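Local coordinates for protein gingipain R2 Pro-Domain (Porphyromonas gingivalis, PDB 4IEF) that is the pro-domain of an arginine-specific cysteine protease and probably acts, like other protease propeptides, as a folding aid and inhibitor of its enzyme, at residues 31-36 with 51-56; 66-71 with 148-153. All blocks are in the same frame, centred on the assembly; numbering follows the deposited sequence.

Contact 1 (31-36 with 51-56); sequences RMDNLQ and TFTEGV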
ATOM      1  N   ARG A  31      14.553  23.355  -1.037  1.00 29.54           N
ATOM      2  CA  ARG A  31      14.469  24.606  -0.303  1.00 30.10           C
ATOM      3  C   ARG A  31      13.851  24.312   1.054  1.00 33.33           C
ATOM      4  O   ARG A  31      12.894  23.534   1.140  1.00 30.82           O
ATOM      5  CB  ARG A  31      13.706  25.682  -1.079  1.00 32.45           C
ATOM      6  CG  ARG A  31      14.586  26.448  -2.060  1.00 42.93           C
ATOM      7  CD  ARG A  31      13.781  27.410  -2.907  1.00 47.26           C
ATOM      8  NE  ARG A  31      14.648  28.251  -3.728  1.00 52.07           N
ATOM      9  CZ  ARG A  31      14.219  29.081  -4.674  1.00 59.63           C
ATOM     10  NH1 ARG A  31      12.922  29.176  -4.946  1.00 46.25           N
ATOM     11  NH2 ARG A  31      15.081  29.812  -5.364  1.00 40.86           N
ATOM     12  N   MET A  32      14.454  24.867   2.124  1.00 30.36           N
ATOM     13  CA  MET A  32      13.990  24.671   3.499  1.00 29.15           C
ATOM     14  C   MET A  32      12.583  25.258   3.672  1.00 34.04           C
ATOM     15  O   MET A  32      12.336  26.404   3.295  1.00 34.22           O
ATOM     16  CB  MET A  32      14.974  25.290   4.511  1.00 31.00           C
ATOM     17  CG  MET A  32      14.606  25.014   5.974  1.00 33.02           C
ATOM     18  SD  MET A  32      14.501  23.250   6.392  1.00 34.14           S
ATOM     19  CE  MET A  32      16.235  22.892   6.674  1.00 30.36           C
ATOM     20  N   ASP A  33      11.671  24.456   4.230  1.00 30.36           N
ATOM     21  CA  ASP A  33      10.297  24.879   4.427  1.00 30.07           C
ATOM     22  C   ASP A  33       9.829  24.527   5.833  1.00 33.95           C
ATOM     23  O   ASP A  33       9.990  23.386   6.275  1.00 33.83           O
ATOM     24  CB  ASP A  33       9.384  24.247   3.360  1.00 31.03           C
ATOM     25  CG  ASP A  33       7.972  24.800   3.369  1.00 34.51           C
ATOM     26  OD1 ASP A  33       7.081  24.136   3.933  1.00 32.98           O
ATOM     27  OD2 ASP A  33       7.764  25.899   2.821  1.00 39.03           O
ATOM     28  N   ASN A  34       9.256  25.526   6.527  1.00 30.39           N
ATOM     29  CA  ASN A  34       8.685  25.454   7.880  1.00 29.76           C
ATOM     30  C   ASN A  34       9.633  24.761   8.903  1.00 31.82           C
ATOM     31  O   ASN A  34       9.211  23.871   9.643  1.00 31.27           O
ATOM     32  CB  ASN A  34       7.303  24.759   7.837  1.00 30.46           C
ATOM     33  CG  ASN A  34       6.461  24.915   9.085  1.00 41.47           C
ATOM     34  OD1 ASN A  34       6.528  25.912   9.803  1.00 36.19           O
ATOM     35  ND2 ASN A  34       5.635  23.931   9.359  1.00 33.20           N
ATOM     36  N   LEU A  35      10.908  25.182   8.945  1.00 28.93           N
ATOM     37  CA  LEU A  35      11.860  24.626   9.914  1.00 28.29           C
ATOM     38  C   LEU A  35      11.464  25.044  11.337  1.00 34.12           C
ATOM     39  O   LEU A  35      11.353  26.232  11.626  1.00 34.81           O
ATOM     40  CB  LEU A  35      13.313  25.035   9.614  1.00 27.94           C
ATOM     41  CG  LEU A  35      14.362  24.600  10.660  1.00 30.66           C
ATOM     42  CD1 LEU A  35      14.670  23.107  10.560  1.00 28.54           C
ATOM     43  CD2 LEU A  35      15.625  25.422  10.528  1.00 31.62           C
ATOM     44  N   GLN A  36      11.214  24.053  12.203  1.00 31.43           N
ATOM     45  CA  GLN A  36      10.824  24.271  13.604  1.00 31.53           C
ATOM     46  C   GLN A  36      11.715  23.465  14.543  1.00 33.22           C
ATOM     47  O   GLN A  36      12.312  22.469  14.127  1.00 32.31           O
ATOM     48  CB  GLN A  36       9.338  23.903  13.850  1.00 32.89           C
ATOM     49  CG  GLN A  36       8.351  24.527  12.858  1.00 53.41           C
ATOM     50  CD  GLN A  36       7.171  25.237  13.472  1.00 80.04           C
ATOM     51  OE1 GLN A  36       6.020  24.891  13.202  1.00 78.30           O
ATOM     52  NE2 GLN A  36       7.428  26.312  14.214  1.00 73.58           N
ATOM     53  N   THR A  51      12.410  19.897  12.957  1.00 28.17           N
ATOM     54  CA  THR A  51      11.367  19.398  12.057  1.00 27.40           C
ATOM     55  C   THR A  51      11.184  20.359  10.898  1.00 31.13           C
ATOM     56  O   THR A  51      11.275  21.569  11.091  1.00 31.84           O
ATOM     57  CB  THR A  51      10.011  19.180  12.775  1.00 33.45           C
ATOM     58  OG1 THR A  51       9.652  20.344  13.514  1.00 35.93           O
ATOM     59  CG2 THR A  51       9.993  17.947  13.665  1.00 30.36           C
ATOM     60  N   PHE A  52      10.924  19.826   9.691  1.00 25.64           N
ATOM     61  CA  PHE A  52      10.637  20.622   8.499  1.00 24.94           C
ATOM     62  C   PHE A  52       9.719  19.817   7.585  1.00 30.54           C
ATOM     63  O   PHE A  52       9.660  18.590   7.709  1.00 30.27           O
ATOM     64  CB  PHE A  52      11.916  21.110   7.773  1.00 25.85           C
ATOM     65  CG  PHE A  52      12.861  20.071   7.201  1.00 25.44           C
ATOM     66  CD1 PHE A  52      12.650  19.535   5.932  1.00 25.78           C
ATOM     67  CD2 PHE A  52      14.013  19.704   7.889  1.00 26.07           C
ATOM     68  CE1 PHE A  52      13.544  18.605   5.386  1.00 25.58           C
ATOM     69  CE2 PHE A  52      14.906  18.769   7.341  1.00 27.60           C
ATOM     70  CZ  PHE A  52      14.658  18.217   6.100  1.00 24.45           C
ATOM     71  N   THR A  53       8.988  20.502   6.687  1.00 28.70           N
ATOM     72  CA  THR A  53       8.056  19.870   5.742  1.00 28.83           C
ATOM     73  C   THR A  53       8.775  18.773   4.932  1.00 30.60           C
ATOM     74  O   THR A  53       9.826  19.026   4.330  1.00 30.08           O
ATOM     75  CB  THR A  53       7.405  20.915   4.825  1.00 34.24           C
ATOM     76  OG1 THR A  53       7.052  22.066   5.596  1.00 35.44           O
ATOM     77  CG2 THR A  53       6.176  20.375   4.110  1.00 29.70           C
ATOM     78  N   GLU A  54       8.218  17.542   4.991  1.00 24.97           N
ATOM     79  CA  GLU A  54       8.689  16.315   4.331  1.00 23.91           C
ATOM     80  C   GLU A  54      10.042  15.825   4.921  1.00 27.63           C
ATOM     81  O   GLU A  54      10.679  14.927   4.358  1.00 26.73           O
ATOM     82  CB  GLU A  54       8.774  16.515   2.803  1.00 25.83           C
ATOM     83  CG  GLU A  54       8.441  15.286   1.982  1.00 33.87           C
ATOM     84  CD  GLU A  54       8.656  15.441   0.489  1.00 47.14           C
ATOM     85  OE1 GLU A  54       8.467  16.563  -0.036  1.00 40.37           O
ATOM     86  OE2 GLU A  54       9.001  14.429  -0.162  1.00 43.41           O
ATOM     87  N   GLY A  55      10.431  16.386   6.071  1.00 24.27           N
ATOM     88  CA  GLY A  55      11.638  15.998   6.787  1.00 23.89           C
ATOM     89  C   GLY A  55      11.423  14.708   7.550  1.00 27.20           C
ATOM     90  O   GLY A  55      10.394  14.547   8.212  1.00 27.11           O
ATOM     91  N   VAL A  56      12.380  13.773   7.447  1.00 23.68           N
ATOM     92  CA  VAL A  56      12.296  12.463   8.111  1.00 22.82           C
ATOM     93  C   VAL A  56      13.591  12.186   8.896  1.00 28.35           C
ATOM     94  O   VAL A  56      14.691  12.354   8.364  1.00 28.51           O
ATOM     95  CB  VAL A  56      11.988  11.344   7.074  1.00 25.72           C
ATOM     96  CG1 VAL A  56      12.373   9.953   7.585  1.00 24.49           C
ATOM     97  CG2 VAL A  56      10.521  11.376   6.652  1.00 25.96           C
TER
HETATM   98  O   HOH W   1       5.548  21.634   7.545  1.00 39.73           O

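Contact 2 (66-71 with 148-153); sequences LPILSR and VVNFAP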
ATOM      1  N   LEU A  66      18.938  14.889  12.754  1.00 29.69           N
ATOM      2  CA  LEU A  66      19.131  15.782  11.626  1.00 29.39           C
ATOM      3  C   LEU A  66      18.292  15.264  10.460  1.00 31.38           C
ATOM      4  O   LEU A  66      18.785  14.490   9.629  1.00 29.99           O
ATOM      5  CB  LEU A  66      20.629  15.916  11.293  1.00 30.03           C
ATOM      6  CG  LEU A  66      21.507  16.477  12.445  1.00 35.11           C
ATOM      7  CD1 LEU A  66      22.962  16.091  12.283  1.00 35.80           C
ATOM      8  CD2 LEU A  66      21.306  17.985  12.634  1.00 36.81           C
ATOM      9  N   PRO A  67      16.988  15.661  10.436  1.00 26.17           N
ATOM     10  CA  PRO A  67      16.071  15.162   9.397  1.00 25.18           C
ATOM     11  C   PRO A  67      16.539  15.393   7.973  1.00 29.47           C
ATOM     12  O   PRO A  67      17.223  16.371   7.683  1.00 30.49           O
ATOM     13  CB  PRO A  67      14.773  15.929   9.663  1.00 26.76           C
ATOM     14  CG  PRO A  67      14.835  16.274  11.089  1.00 30.74           C
ATOM     15  CD  PRO A  67      16.277  16.543  11.383  1.00 26.96           C
ATOM     16  N   ILE A  68      16.165  14.458   7.093  1.00 25.80           N
ATOM     17  CA  ILE A  68      16.493  14.476   5.674  1.00 26.15           C
ATOM     18  C   ILE A  68      15.210  14.526   4.830  1.00 30.02           C
ATOM     19  O   ILE A  68      14.122  14.221   5.323  1.00 28.95           O
ATOM     20  CB  ILE A  68      17.380  13.249   5.279  1.00 28.85           C
ATOM     21  CG1 ILE A  68      16.611  11.906   5.371  1.00 28.21           C
ATOM     22  CG2 ILE A  68      18.731  13.228   6.047  1.00 29.04           C
ATOM     23  CD1 ILE A  68      17.118  10.825   4.390  1.00 32.32           C
ATOM     24  N   LEU A  69      15.351  14.905   3.564  1.00 27.35           N
ATOM     25  CA  LEU A  69      14.260  14.905   2.601  1.00 27.65           C
ATOM     26  C   LEU A  69      14.666  13.975   1.469  1.00 31.04           C
ATOM     27  O   LEU A  69      15.753  14.124   0.908  1.00 30.82           O
ATOM     28  CB  LEU A  69      13.925  16.318   2.097  1.00 28.22           C
ATOM     29  CG  LEU A  69      12.628  16.434   1.302  1.00 32.63           C
ATOM     30  CD1 LEU A  69      11.950  17.733   1.600  1.00 32.99           C
ATOM     31  CD2 LEU A  69      12.873  16.273  -0.204  1.00 34.67           C
ATOM     32  N   SER A  70      13.800  13.013   1.147  1.00 27.13           N
ATOM     33  CA  SER A  70      14.079  12.012   0.118  1.00 26.77           C
ATOM     34  C   SER A  70      13.083  12.076  -1.029  1.00 32.68           C
ATOM     35  O   SER A  70      11.884  12.277  -0.807  1.00 30.99           O
ATOM     36  CB  SER A  70      14.075  10.616   0.725  1.00 27.27           C
ATOM     37  OG  SER A  70      15.084  10.472   1.712  1.00 29.93           O
ATOM     38  N   ARG A  71      13.603  11.924  -2.264  1.00 31.08           N
ATOM     39  CA  ARG A  71      12.828  11.930  -3.499  1.00 31.77           C
ATOM     40  C   ARG A  71      13.343  10.865  -4.455  1.00 35.40           C
ATOM     41  O   ARG A  71      14.556  10.663  -4.578  1.00 35.14           O
ATOM     42  CB  ARG A  71      12.852  13.317  -4.179  1.00 32.92           C
ATOM     43  CG  ARG A  71      11.959  14.368  -3.525  1.00 34.53           C
ATOM     44  CD  ARG A  71      10.478  14.018  -3.585  1.00 31.20           C
ATOM     45  NE  ARG A  71       9.666  15.028  -2.905  1.00 34.97           N
ATOM     46  CZ  ARG A  71       9.115  16.079  -3.503  1.00 48.16           C
ATOM     47  NH1 ARG A  71       9.260  16.260  -4.811  1.00 34.61           N
ATOM     48  NH2 ARG A  71       8.405  16.952  -2.800  1.00 29.16           N
ATOM     49  N   VAL A 148      16.811   6.845  -5.149  1.00 26.35           N
ATOM     50  CA  VAL A 148      16.368   7.915  -4.258  1.00 26.30           C
ATOM     51  C   VAL A 148      17.534   8.852  -3.930  1.00 31.39           C
ATOM     52  O   VAL A 148      18.603   8.393  -3.522  1.00 31.07           O
ATOM     53  CB  VAL A 148      15.703   7.352  -2.974  1.00 29.37           C
ATOM     54  CG1 VAL A 148      15.311   8.472  -2.006  1.00 28.51           C
ATOM     55  CG2 VAL A 148      14.487   6.491  -3.318  1.00 29.16           C
ATOM     56  N   VAL A 149      17.312  10.166  -4.119  1.00 28.83           N
ATOM     57  CA  VAL A 149      18.273  11.208  -3.761  1.00 29.30           C
ATOM     58  C   VAL A 149      17.853  11.769  -2.375  1.00 32.05           C
ATOM     59  O   VAL A 149      16.672  12.041  -2.148  1.00 30.53           O
ATOM     60  CB  VAL A 149      18.467  12.311  -4.856  1.00 34.11           C
ATOM     61  CG1 VAL A 149      17.186  13.100  -5.140  1.00 33.72           C
ATOM     62  CG2 VAL A 149      19.623  13.248  -4.504  1.00 34.51           C
ATOM     63  N   ASN A 150      18.811  11.879  -1.446  1.00 29.22           N
ATOM     64  CA  ASN A 150      18.559  12.391  -0.095  1.00 28.40           C
ATOM     65  C   ASN A 150      19.269  13.718   0.149  1.00 33.03           C
ATOM     66  O   ASN A 150      20.479  13.833  -0.067  1.00 32.08           O
ATOM     67  CB  ASN A 150      19.003  11.375   0.968  1.00 27.12           C
ATOM     68  CG  ASN A 150      18.641   9.958   0.614  1.00 43.48           C
ATOM     69  OD1 ASN A 150      17.461   9.610   0.510  1.00 36.31           O
ATOM     70  ND2 ASN A 150      19.644   9.139   0.328  1.00 30.81           N
ATOM     71  N   PHE A 151      18.508  14.707   0.619  1.00 29.72           N
ATOM     72  CA  PHE A 151      19.039  16.008   1.011  1.00 29.65           C
ATOM     73  C   PHE A 151      19.193  16.026   2.511  1.00 33.13           C
ATOM     74  O   PHE A 151      18.240  15.675   3.203  1.00 33.25           O
ATOM     75  CB  PHE A 151      18.105  17.145   0.571  1.00 31.44           C
ATOM     76  CG  PHE A 151      17.918  17.305  -0.915  1.00 33.26           C
ATOM     77  CD1 PHE A 151      16.830  16.729  -1.560  1.00 35.52           C
ATOM     78  CD2 PHE A 151      18.816  18.058  -1.666  1.00 35.46           C
ATOM     79  CE1 PHE A 151      16.641  16.904  -2.936  1.00 37.15           C
ATOM     80  CE2 PHE A 151      18.628  18.233  -3.036  1.00 38.75           C
ATOM     81  CZ  PHE A 151      17.541  17.655  -3.661  1.00 36.76           C
ATOM     82  N   ALA A 152      20.377  16.391   3.020  1.00 28.55           N
ATOM     83  CA  ALA A 152      20.634  16.517   4.456  1.00 27.41           C
ATOM     84  C   ALA A 152      20.924  18.010   4.732  1.00 31.86           C
ATOM     85  O   ALA A 152      22.083  18.433   4.718  1.00 31.18           O
ATOM     86  CB  ALA A 152      21.782  15.606   4.886  1.00 27.75           C
ATOM     87  N   PRO A 153      19.862  18.844   4.881  1.00 29.72           N
ATOM     88  CA  PRO A 153      20.078  20.293   5.023  1.00 30.63           C
ATOM     89  C   PRO A 153      20.408  20.763   6.440  1.00 35.79           C
ATOM     90  O   PRO A 153      20.533  21.972   6.666  1.00 36.33           O
ATOM     91  CB  PRO A 153      18.743  20.876   4.567  1.00 32.13           C
ATOM     92  CG  PRO A 153      17.742  19.857   4.980  1.00 35.38           C
ATOM     93  CD  PRO A 153      18.415  18.522   4.880  1.00 30.71           C
TER

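Contact 1 (31-36 with 51-56)
D33 and T53 meet through two hydrogen bonds, one between backbones and one between side chains. The T53 amide donates to the D33 carbonyl (N to O, 3.1 Å), tilted 29° from the carbonyl plane. The D33 chi1 of -171° puts CG anti to the backbone N and beside the carbonyl carbon; D33 OD1 accepts from T53 OG1 through its anti lone pair over 2.7 Å. A water may also link the T53 hydroxyl to N34 ND2, but this bridge is doubtful because the water lies only 2.5 Å from T53 OG1. Further along, Q36 and T51 form an antiparallel hydrogen-bonded pair: Q36 N to T51 O is 2.7 Å and nearly straight, and T51 N returns a bond to Q36 O. The T51 carbonyl also receives a CA-H...O contact from L35 CA at 3.3 Å.

The apolar part is a Met-aromatic contact. The M32 chain, bent at chi2 and chi3, crosses F52 at about a right angle; SD lies 4.2 Å from the F52 ring centroid, oblique to it, while CE sits over one face. G55 CA, brought back by the type II turn from F52 to G55, packs 3.5 Å above the plane of that ring, displaced toward the rim.

M32 and F52 continue onto P153 and L154 of strand 144-157, and M32 and L35 also touch I165 of strand 162-176. The contact thus joins the two-stranded hairpin 36-42/45-51 to the larger sheet.

Contact 2 (66-71 with 148-153)
The F151 ring lies beside the backbone of L69, whose carbonyl oxygen sits at the ring edge near its plane, 3.7 Å from F151 CD1. L69 CD2 approaches the same ring atom, F151 CD1, at 4.2 Å, and L69 and F151 share one face of the sheet with R71 and V149. Elsewhere around the ring, F30 of strand 25-31 meets F151 with the ring planes about 25° apart, and V28, I169 and V171 add aliphatic packing. A second flat group, the N150 carboxamide, belongs to the opposite face. Its OD1 accepts a hydrogen bond from S70 OG over 2.8 Å, the donor tilted 21° from the carbonyl plane. I68 runs side by side with N150 and points the same way, its CD1 3.9 Å from N150 CB, while I68 CG2 rests on the methyl of A152.

Between the two faces runs regular antiparallel pairing. L69 with F151 and R71 with V149 are hydrogen-bonded pairs, and S70 with N150 is the non-hydrogen-bonded pair between them. The F151 amide bonds to L69 O at 2.8 Å, almost straight at 175°, and V149 N reaches R71 O at the same length. CA-H...O contacts fill in, as from S70 CA to V149 O.

Chemically, the two faces differ. One is largely apolar apart from R71, which is in a salt bridge to E54. The other buries a polar pair whose needs are met: N150 ND2 bonds to T134 and S136, while N150 OD1 and S70 OG each also bond to a basic side chain of the other protein's chain. These bonds suggest that S70 and N150 help form a protein-protein interface, where the two oxygens would stabilise positive charge.

From the N terminus, the chain leaves strand 25-31 and makes the hairpin 36-42/45-51; contact 1 closes this short loop where the hairpin begins and ends. Contact 2 opens only afterwards, so the two lie in series without nesting or crossing, and it closes a much longer loop by pairing strand 69-74 with strand 144-157 near the centre of the chain. Although separate in sequence, they touch: V56 N probably bonds to I68 O, E54 CB packs on L69 CD1, and F52 packs on the carbonyl of P67. Segments 51-56 and 66-71 therefore couple the hairpin to the larger antiparallel sheet.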